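PDB 5OWU: importin subunit beta-1, which carries proteins into the nucleus as the importin beta subunit, working with importin alpha, which recognises classical nuclear localization signals in cargo. Local coordinates for residues N214-E217 with E221-Y224; G502-A507 with S543-D548; S519-L524 with L577-A582. One frame throughout, in Å; residues are numbered along the deposited sequence. Where two conformers were deposited one is given.

Interaction 1 of 3, residues N214-E217 with E221-Y224; sequences NNME and ERNY
Met216 and Arg222 bring the two segments closest, their CA atoms 4.8 Å apart, while the CA atoms of Asn215 and Glu221 stand 6.1 Å from each other; with three residues between them, the short helix 213-216 turns directly into helix 219-233. Side chains bind the two pieces at two points. Asn215 ND2 gives a nearly straight hydrogen bond (163°) to Glu221 OE1 at 2.7 Å, with the acceptor lying in the amide plane and receiving the proton on its syn lone pair. The other carboxylate oxygen, OE2, forms a salt bridge with Arg218, so the two oxygens of Glu221 are held from different residues and the group is unlikely to turn. Asn215 is anchored as well, its amide also bonding Ser177 and Asn178 of helix 177-188. At the second point, Arg222 leaves its backbone with CG anti to N (chi1 -173°) and then bends at chi3, which swings NH1 back to Met216 O. That bond is very short, 2.5 Å, and bent, so its exact length should be read with caution. Met216 folds at chi2 and chi3 and lays CE against Arg222 CA at 3.7 Å, and its SD rests by the CG of the arginine. Glu221 OE2 also bonds the backbone of a chain of another protein, whose aromatic side chain meets the ring of Tyr224. This is the junction between HEAT 5 and HEAT 6, and an aromatic group lodged there is consistent with the way importin beta receives phenylalanines of nucleoporins.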
loop_
_atom_site.group_PDB
_atom_site.type_symbol
_atom_site.label_atom_id
_atom_site.label_comp_id
_atom_site.label_asym_id
_atom_site.label_seq_id
_atom_site.Cartn_x
_atom_site.Cartn_y
_atom_site.Cartn_z
ATOM N N ASN A 214 -13.077 -5.458 -25.185
ATOM C CA ASN A 214 -13.524 -5.764 -26.537
ATOM C C ASN A 214 -14.260 -4.589 -27.160
ATOM O O ASN A 214 -14.139 -4.353 -28.367
ATOM C CB ASN A 214 -14.406 -7.012 -26.525
ATOM C CG ASN A 214 -13.639 -8.258 -26.122
ATOM O OD1 ASN A 214 -12.417 -8.318 -26.262
ATOM N ND2 ASN A 214 -14.352 -9.259 -25.624
ATOM N N ASN A 215 -15.001 -3.825 -26.354
ATOM C CA ASN A 215 -15.679 -2.639 -26.873
ATOM C C ASN A 215 -14.683 -1.523 -27.178
ATOM O O ASN A 215 -14.802 -0.844 -28.202
ATOM C CB ASN A 215 -16.726 -2.151 -25.871
ATOM C CG ASN A 215 -17.714 -3.229 -25.492
ATOM O OD1 ASN A 215 -17.485 -3.997 -24.555
ATOM N ND2 ASN A 215 -18.829 -3.289 -26.213
ATOM N N MET A 216 -13.695 -1.321 -26.299
ATOM C CA MET A 216 -12.706 -0.264 -26.507
ATOM C C MET A 216 -11.828 -0.534 -27.723
ATOM O O MET A 216 -11.323 0.409 -28.343
ATOM C CB MET A 216 -11.847 -0.102 -25.249
ATOM C CG MET A 216 -12.593 0.471 -24.044
ATOM S SD MET A 216 -13.044 2.209 -24.265
ATOM C CE MET A 216 -14.685 2.080 -24.978
ATOM N N GLU A 217 -11.640 -1.798 -28.088
ATOM C CA GLU A 217 -10.890 -2.110 -29.296
ATOM C C GLU A 217 -11.677 -1.830 -30.570
ATOM O O GLU A 217 -11.110 -1.963 -31.659
ATOM C CB GLU A 217 -10.444 -3.572 -29.261
ATOM C CG GLU A 217 -9.471 -3.875 -28.127
ATOM C CD GLU A 217 -9.152 -5.351 -27.998
ATOM O OE1 GLU A 217 -9.864 -6.177 -28.611
ATOM O OE2 GLU A 217 -8.187 -5.683 -27.277
ATOM N N GLU A 221 -17.256 2.369 -31.204
ATOM C CA GLU A 221 -17.745 2.334 -29.827
ATOM C C GLU A 221 -16.852 3.153 -28.902
ATOM O O GLU A 221 -17.349 3.883 -28.037
ATOM C CB GLU A 221 -17.825 0.891 -29.332
ATOM C CG GLU A 221 -18.732 -0.018 -30.148
ATOM C CD GLU A 221 -18.933 -1.371 -29.487
ATOM O OE1 GLU A 221 -18.703 -1.472 -28.259
ATOM O OE2 GLU A 221 -19.316 -2.333 -30.191
ATOM N N ARG A 222 -15.532 3.024 -29.052
ATOM C CA ARG A 222 -14.604 3.810 -28.242
ATOM C C ARG A 222 -14.838 5.304 -28.448
ATOM O O ARG A 222 -14.909 6.079 -27.485
ATOM C CB ARG A 222 -13.167 3.421 -28.600
ATOM C CG ARG A 222 -12.098 4.031 -27.717
ATOM C CD ARG A 222 -10.697 3.590 -28.135
ATOM N NE ARG A 222 -10.419 3.805 -29.561
ATOM C CZ ARG A 222 -10.056 2.859 -30.432
ATOM N NH1 ARG A 222 -9.902 1.597 -30.059
ATOM N NH2 ARG A 222 -9.831 3.181 -31.697
ATOM N N ASN A 223 -14.960 5.725 -29.707
ATOM C CA ASN A 223 -15.222 7.127 -30.010
ATOM C C ASN A 223 -16.501 7.594 -29.335
ATOM O O ASN A 223 -16.518 8.638 -28.671
ATOM C CB ASN A 223 -15.318 7.341 -31.526
ATOM C CG ASN A 223 -13.961 7.297 -32.219
ATOM O OD1 ASN A 223 -12.920 7.375 -31.577
ATOM N ND2 ASN A 223 -13.975 7.182 -33.546
ATOM N N TYR A 224 -17.591 6.835 -29.489
ATOM C CA TYR A 224 -18.860 7.273 -28.914
ATOM C C TYR A 224 -18.783 7.361 -27.393
ATOM O O TYR A 224 -19.239 8.343 -26.790
ATOM C CB TYR A 224 -19.988 6.327 -29.328
ATOM C CG TYR A 224 -21.323 6.696 -28.721
ATOM C CD1 TYR A 224 -22.015 7.815 -29.156
ATOM C CD2 TYR A 224 -21.891 5.928 -27.710
ATOM C CE1 TYR A 224 -23.231 8.163 -28.608
ATOM C CE2 TYR A 224 -23.110 6.270 -27.155
ATOM C CZ TYR A 224 -23.776 7.389 -27.607
ATOM O OH TYR A 224 -24.993 7.737 -27.062
#

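Interaction 2 of 3, residues G502-A507 with S543-D548; sequences GLIGAA and STFVMD
Ala507 N bonds Leu503 O at 2.8 Å, a last-turn bond of helix 496-507 that holds the methyl of Ala507 facing Phe545 on helix 536-553. Across the contact itself everything is apolar, and one aromatic ring does most of the touching. Phe545 has CG anti to its own N (chi1 162°), which carries the ring off its helix toward Ile504 and Ala507. Ile504 CG2 sits over one face of that ring, 3.9 Å from the centroid and displaced toward the rim, where it is 3.5 Å from Phe545 CD1; the contact is a CH-pi interaction. The longer arm of the isoleucine lies alongside, its CD1 4.0 Å from Phe545 CB, so that the two side chains run past each other in opposite directions. Farther out on the ring, Ala507 CB approaches Phe545 CZ at 3.7 Å, coming in obliquely. These two helices open HEAT 12 and HEAT 13, and the ring thus bridges the first helices of adjacent repeats in the superhelical stack, with the CA atoms of Ile504 and Phe545 7.6 Å apart. Leu524 of helix 516-530 also packs on Phe545, tying the ring to the second helix of HEAT 12. Putting an alanine at Phe545 would probably open a gap between the helices, since Ile504 CG2 would lose the face it rests on and Ala507 CB its aromatic neighbour. The next residue, Val546, packs on Val579 and Leu580 of helix 563-586, while Leu503 of helix 496-507 packs on helices 516-530 and 467-484.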
loop_
_atom_site.group_PDB
_atom_site.type_symbol
_atom_site.label_atom_id
_atom_site.label_comp_id
_atom_site.label_asym_id
_atom_site.label_seq_id
_atom_site.Cartn_x
_atom_site.Cartn_y
_atom_site.Cartn_z
ATOM N N GLY A 502 21.010 19.955 18.987
ATOM C CA GLY A 502 19.743 20.523 18.569
ATOM C C GLY A 502 18.623 19.506 18.651
ATOM O O GLY A 502 17.544 19.788 19.186
ATOM N N LEU A 503 18.883 18.289 18.166
ATOM C CA LEU A 503 17.835 17.280 18.153
ATOM C C LEU A 503 17.435 16.923 19.574
ATOM O O LEU A 503 16.242 16.783 19.872
ATOM C CB LEU A 503 18.304 16.048 17.379
ATOM C CG LEU A 503 18.375 16.211 15.852
ATOM C CD1 LEU A 503 19.042 15.022 15.191
ATOM C CD2 LEU A 503 16.988 16.395 15.288
ATOM N N ILE A 504 18.411 16.845 20.488
ATOM C CA ILE A 504 18.050 16.526 21.864
ATOM C C ILE A 504 17.106 17.594 22.385
ATOM O O ILE A 504 16.070 17.291 22.993
ATOM C CB ILE A 504 19.306 16.371 22.743
ATOM C CG1 ILE A 504 20.006 15.045 22.429
ATOM C CG2 ILE A 504 18.936 16.412 24.233
ATOM C CD1 ILE A 504 21.345 14.871 23.134
ATOM N N GLY A 505 17.394 18.855 22.059
ATOM C CA GLY A 505 16.534 19.933 22.503
ATOM C C GLY A 505 15.109 19.758 22.022
ATOM O O GLY A 505 14.159 19.975 22.778
ATOM N N ALA A 506 14.939 19.345 20.761
ATOM C CA ALA A 506 13.589 19.167 20.241
ATOM C C ALA A 506 12.948 17.928 20.835
ATOM O O ALA A 506 11.728 17.899 21.048
ATOM C CB ALA A 506 13.610 19.076 18.711
ATOM N N ALA A 507 13.752 16.911 21.138
ATOM C CA ALA A 507 13.209 15.728 21.784
ATOM C C ALA A 507 12.784 16.029 23.211
ATOM O O ALA A 507 11.907 15.342 23.741
ATOM C CB ALA A 507 14.234 14.599 21.753
ATOM N N SER A 543 22.990 8.184 24.018
ATOM C CA SER A 543 22.697 7.084 24.931
ATOM C C SER A 543 22.304 7.627 26.298
ATOM O O SER A 543 21.200 7.369 26.800
ATOM C CB SER A 543 23.914 6.165 25.026
ATOM O OG SER A 543 23.718 5.162 26.005
ATOM N N THR A 544 23.189 8.447 26.880
ATOM C CA THR A 544 22.905 9.107 28.149
ATOM C C THR A 544 21.548 9.788 28.120
ATOM O O THR A 544 20.758 9.661 29.066
ATOM C CB THR A 544 24.006 10.130 28.456
ATOM O OG1 THR A 544 25.250 9.452 28.630
ATOM C CG2 THR A 544 23.698 10.933 29.721
ATOM N N PHE A 545 21.248 10.498 27.030
ATOM C CA PHE A 545 20.011 11.262 26.981
ATOM C C PHE A 545 18.800 10.343 27.043
ATOM O O PHE A 545 17.849 10.604 27.791
ATOM C CB PHE A 545 19.960 12.128 25.719
ATOM C CG PHE A 545 18.572 12.609 25.381
ATOM C CD1 PHE A 545 17.975 13.621 26.113
ATOM C CD2 PHE A 545 17.859 12.032 24.348
ATOM C CE1 PHE A 545 16.695 14.053 25.807
ATOM C CE2 PHE A 545 16.585 12.465 24.038
ATOM C CZ PHE A 545 16.002 13.464 24.761
ATOM N N VAL A 546 18.814 9.246 26.280
ATOM C CA VAL A 546 17.580 8.476 26.168
ATOM C C VAL A 546 17.337 7.685 27.447
ATOM O O VAL A 546 16.222 7.673 27.982
ATOM C CB VAL A 546 17.597 7.578 24.913
ATOM C CG1 VAL A 546 17.585 8.447 23.651
ATOM C CG2 VAL A 546 18.784 6.614 24.920
ATOM N N MET A 547 18.385 7.069 27.995
ATOM C CA MET A 547 18.243 6.351 29.258
ATOM C C MET A 547 17.684 7.274 30.334
ATOM O O MET A 547 16.602 7.026 30.885
ATOM C CB MET A 547 19.590 5.744 29.661
ATOM C CG MET A 547 20.013 4.628 28.702
ATOM S SD MET A 547 21.509 3.707 29.106
ATOM C CE MET A 547 22.733 5.010 29.256
ATOM N N ASP A 548 18.381 8.382 30.607
ATOM C CA ASP A 548 17.863 9.376 31.540
ATOM C C ASP A 548 16.429 9.756 31.184
ATOM O O ASP A 548 15.549 9.810 32.052
ATOM C CB ASP A 548 18.767 10.612 31.539
ATOM C CG ASP A 548 20.184 10.313 32.020
ATOM O OD1 ASP A 548 20.560 9.124 32.103
ATOM O OD2 ASP A 548 20.932 11.275 32.301
#

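Interaction 3 of 3, residues S519-L524 with L577-A582; sequences SAFSAL and LTVLAA
Segments 519-524 and 577-582 come nearest at Phe521 and Val579, their CA atoms 6.8 Å apart and the two segments running in the same general sense. Val579 carries its side of the contact, and its two methyls divide the work. Its CG1 is anti to the backbone N (chi1 -178°) and heads toward Leu524, reaching CB of that residue at 4.2 Å. Its CG2 takes the other direction and nestles beside Phe521, 3.4 Å from Phe521 O and 3.8 Å from Phe521 CD1. The ring of Phe521 is met here at its edge, near its plane, not over a face, and the two side chains lie at about a right angle. The ring gets there because CG stands beside the backbone N (chi1 -84°), which carries the ring outward from helix 516-530, against Leu572, Asn575 and Ile576 of helix 563-586. Phe521 O, which has the methyl of Val579 for a neighbour, also has a weak hydrogen bond from Thr525 OG1. Phe521 and Leu524 are three residues apart, about one helical turn, so both can meet Val579. Val579 also packs on Ile542 and Val546 of helix 536-553. The contact joins the second helices of HEAT 12 and HEAT 13, the inter-repeat packing by which HEAT solenoids such as importin beta stack helical pairs into a continuous superhelix.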
loop_
_atom_site.group_PDB
_atom_site.type_symbol
_atom_site.label_atom_id
_atom_site.label_comp_id
_atom_site.label_asym_id
_atom_site.label_seq_id
_atom_site.Cartn_x
_atom_site.Cartn_y
_atom_site.Cartn_z
ATOM N N SER A 519 9.349 13.401 15.689
ATOM C CA SER A 519 10.252 13.566 14.557
ATOM C C SER A 519 11.686 13.732 15.031
ATOM O O SER A 519 12.613 13.140 14.456
ATOM C CB SER A 519 9.814 14.762 13.709
ATOM O OG SER A 519 8.539 14.510 13.144
ATOM N N ALA A 520 11.890 14.497 16.109
ATOM C CA ALA A 520 13.247 14.655 16.620
ATOM C C ALA A 520 13.803 13.311 17.062
ATOM O O ALA A 520 14.948 12.965 16.743
ATOM C CB ALA A 520 13.272 15.656 17.773
ATOM N N PHE A 521 12.984 12.513 17.756
ATOM C CA PHE A 521 13.462 11.196 18.160
ATOM C C PHE A 521 13.808 10.364 16.935
ATOM O O PHE A 521 14.844 9.681 16.911
ATOM C CB PHE A 521 12.421 10.495 19.030
ATOM C CG PHE A 521 12.496 10.879 20.487
ATOM C CD1 PHE A 521 13.489 10.356 21.300
ATOM C CD2 PHE A 521 11.575 11.753 21.040
ATOM C CE1 PHE A 521 13.563 10.696 22.640
ATOM C CE2 PHE A 521 11.648 12.098 22.376
ATOM C CZ PHE A 521 12.650 11.565 23.178
ATOM N N SER A 522 12.990 10.455 15.882
ATOM C CA SER A 522 13.308 9.709 14.673
ATOM C C SER A 522 14.666 10.128 14.128
ATOM O O SER A 522 15.481 9.273 13.757
ATOM C CB SER A 522 12.219 9.900 13.620
ATOM O OG SER A 522 12.495 9.101 12.484
ATOM N N ALA A 523 14.947 11.438 14.112
ATOM C CA ALA A 523 16.232 11.878 13.583
ATOM C C ALA A 523 17.364 11.375 14.459
ATOM O O ALA A 523 18.416 10.971 13.940
ATOM C CB ALA A 523 16.270 13.402 13.456
ATOM N N LEU A 524 17.141 11.308 15.777
ATOM C CA LEU A 524 18.176 10.762 16.643
ATOM C C LEU A 524 18.495 9.329 16.255
ATOM O O LEU A 524 19.663 8.921 16.252
ATOM C CB LEU A 524 17.751 10.847 18.111
ATOM C CG LEU A 524 17.808 12.239 18.748
ATOM C CD1 LEU A 524 17.326 12.150 20.179
ATOM C CD2 LEU A 524 19.205 12.831 18.692
ATOM N N LEU A 577 12.030 4.421 23.552
ATOM C CA LEU A 577 12.446 3.024 23.505
ATOM C C LEU A 577 12.982 2.653 22.125
ATOM O O LEU A 577 13.918 1.857 22.013
ATOM C CB LEU A 577 11.279 2.117 23.912
ATOM C CG LEU A 577 10.905 2.200 25.400
ATOM C CD1 LEU A 577 9.525 1.637 25.660
ATOM C CD2 LEU A 577 11.933 1.496 26.275
ATOM N N THR A 578 12.419 3.228 21.062
ATOM C CA THR A 578 12.943 2.979 19.719
ATOM C C THR A 578 14.386 3.466 19.603
ATOM O O THR A 578 15.283 2.718 19.170
ATOM C CB THR A 578 12.038 3.657 18.686
ATOM O OG1 THR A 578 10.704 3.141 18.818
ATOM C CG2 THR A 578 12.534 3.411 17.253
ATOM N N VAL A 579 14.641 4.713 20.014
ATOM C CA VAL A 579 16.019 5.204 19.964
ATOM C C VAL A 579 16.921 4.352 20.847
ATOM O O VAL A 579 18.064 4.057 20.487
ATOM C CB VAL A 579 16.098 6.687 20.365
ATOM C CG1 VAL A 579 17.544 7.186 20.252
ATOM C CG2 VAL A 579 15.189 7.523 19.495
ATOM N N LEU A 580 16.430 3.967 22.027
ATOM C CA LEU A 580 17.237 3.187 22.961
ATOM C C LEU A 580 17.610 1.838 22.366
ATOM O O LEU A 580 18.746 1.375 22.513
ATOM C CB LEU A 580 16.477 3.006 24.277
ATOM C CG LEU A 580 17.129 2.157 25.374
ATOM C CD1 LEU A 580 18.486 2.709 25.772
ATOM C CD2 LEU A 580 16.210 2.079 26.589
ATOM N N ALA A 581 16.666 1.190 21.683
ATOM C CA ALA A 581 16.985 -0.061 21.010
ATOM C C ALA A 581 18.079 0.152 19.976
ATOM O O ALA A 581 19.018 -0.653 19.881
ATOM C CB ALA A 581 15.733 -0.649 20.361
ATOM N N ALA A 582 17.991 1.245 19.202
ATOM C CA ALA A 582 19.047 1.514 18.225
ATOM C C ALA A 582 20.393 1.746 18.908
ATOM O O ALA A 582 21.434 1.282 18.425
ATOM C CB ALA A 582 18.677 2.716 17.350
#

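From the N terminus, interaction 1 comes first and closes only a three-residue turn, joining helix 213-216 to the opening helix of HEAT 6. It stands alone, its centre about 63 Å from that of interaction 2 and about 56 Å from that of interaction 3, on the opposite side of the chain's centre. The later two belong together. Interaction 2 opens at 502-507, interaction 3 at 519-524, and they close at 543-548 and 577-582, so the loops cross rather than nest. One joins the first helices of HEAT 12 and 13, the other the second helices; their centres lie about 9 Å apart, and helices 496-507 and 516-530 pack directly on each other.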